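Local structure of mbGIPC protein (Monosiga brevicollis, 6X1X) at residues 39-42 against 43-46. The protein is a choanoflagellate GIPC-family protein whose PDZ domain, the part studied here, probably binds peptide segments of partner proteins in signalling. Numbering follows the deposited sequence. Where two conformers were deposited one is given.
Sequences SIMS and RVAN
Arg43 folds back along the turn and lays its guanidinium flat over a backbone carbonyl: Ser39 O sits over the centre of one face, 3.3 Å from Arg43 CZ. This is a stacked approach, with the N-H groups directed elsewhere, and the group's salt bridge runs from NH1 to Asp38. The bend at chi3 (-77°) brings the guanidinium back over Ser39 instead of letting the chain run outward. The same carbonyl also accepts from Arg43 N, 3.2 Å from Ser39 O, with the donor tilted 26° from the carbonyl plane; a weak second bond from Arg43 N goes to Ile40 O. The two serines hold the turn's start by exchanging bonds. Ser39 OG takes the amide of Ser42 (N to OG 3.0 Å), and Ser42 OG takes the amide of Ser39 in a nearly straight bond (N to OG 2.9 Å, 171° at the hydrogen). Ser39 OG also bonds Arg36 O, tying the turn to the residue that follows strand 31-35. A type I turn from Met41 to Val44 is closed by Val44 N and Met41 O, 3.2 Å apart, the donor standing above the carbonyl plane. Val44 and Met41 lie side by side; Val44 packs on Val9 and Val11 of strand 6-12, Met41 on Leu18 and Ile35. Ser39 OG and Ser42 N form an ST motif, and the reciprocal bond gives it the pattern of a capping box. Residues 40-42 have helical backbone angles, and the i to i+4 bond fits one helical turn, consistent with the short first helix of a PDZ domain, between strands 31-35 and 52-56.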
loop_
_atom_site.group_PDB
_atom_site.type_symbol
_atom_site.label_atom_id
_atom_site.label_comp_id
_atom_site.label_asym_id
_atom_site.label_seq_id
_atom_site.Cartn_x
_atom_site.Cartn_y
_atom_site.Cartn_z
ATOM N N SER A 39 7.058 8.605 8.547
ATOM C CA SER A 39 7.462 8.188 7.214
ATOM C C SER A 39 6.525 8.806 6.191
ATOM O O SER A 39 5.483 9.376 6.529
ATOM C CB SER A 39 7.435 6.662 7.072
ATOM O OG SER A 39 6.109 6.153 7.162
ATOM N N ILE A 40 6.892 8.663 4.920
ATOM C CA ILE A 40 6.009 9.121 3.855
ATOM C C ILE A 40 4.626 8.495 4.014
ATOM O O ILE A 40 3.598 9.175 3.930
ATOM C CB ILE A 40 6.627 8.806 2.484
ATOM C CG1 ILE A 40 7.889 9.650 2.263
ATOM C CG2 ILE A 40 5.614 9.063 1.393
ATOM C CD1 ILE A 40 8.711 9.208 1.070
ATOM N N MET A 41 4.573 7.189 4.268
ATOM C CA MET A 41 3.269 6.541 4.296
ATOM C C MET A 41 2.526 6.751 5.609
ATOM O O MET A 41 1.292 6.718 5.614
ATOM C CB MET A 41 3.377 5.071 3.898
ATOM C CG MET A 41 3.857 4.867 2.452
ATOM S SD MET A 41 2.836 5.574 1.127
ATOM C CE MET A 41 1.282 4.741 1.429
ATOM N N SER A 42 3.223 6.994 6.722
ATOM C CA SER A 42 2.492 7.370 7.932
ATOM C C SER A 42 1.770 8.698 7.744
ATOM O O SER A 42 0.744 8.948 8.391
ATOM C CB SER A 42 3.401 7.427 9.154
ATOM O OG SER A 42 4.242 8.564 9.120
ATOM N N ARG A 43 2.270 9.543 6.846
ATOM C CA ARG A 43 1.672 10.847 6.588
ATOM C C ARG A 43 0.556 10.808 5.557
ATOM O O ARG A 43 -0.111 11.835 5.342
ATOM C CB ARG A 43 2.746 11.863 6.180
ATOM C CG ARG A 43 3.604 12.295 7.352
ATOM C CD ARG A 43 4.591 13.382 6.968
ATOM N NE ARG A 43 5.744 12.868 6.238
ATOM C CZ ARG A 43 6.828 12.376 6.825
ATOM N NH1 ARG A 43 6.898 12.314 8.141
ATOM N NH2 ARG A 43 7.840 11.943 6.089
ATOM N N VAL A 44 0.303 9.665 4.931
ATOM C CA VAL A 44 -0.782 9.561 3.962
ATOM C C VAL A 44 -2.093 9.355 4.717
ATOM O O VAL A 44 -2.245 8.400 5.484
ATOM C CB VAL A 44 -0.519 8.428 2.963
ATOM C CG1 VAL A 44 -1.747 8.187 2.101
ATOM C CG2 VAL A 44 0.695 8.756 2.094
ATOM N N ALA A 45 -3.051 10.259 4.491
ATOM C CA ALA A 45 -4.244 10.313 5.332
ATOM C C ALA A 45 -5.077 9.044 5.254
ATOM O O ALA A 45 -5.702 8.661 6.248
ATOM C CB ALA A 45 -5.110 11.511 4.945
ATOM N N ASN A 46 -5.116 8.394 4.095
ATOM C CA ASN A 46 -6.094 7.345 3.826
ATOM C C ASN A 46 -5.464 5.976 3.561
ATOM O O ASN A 46 -6.005 5.188 2.781
ATOM C CB ASN A 46 -7.013 7.755 2.671
ATOM C CG ASN A 46 -6.262 7.941 1.358
ATOM O OD1 ASN A 46 -5.059 8.197 1.339
ATOM N ND2 ASN A 46 -6.979 7.810 0.244
#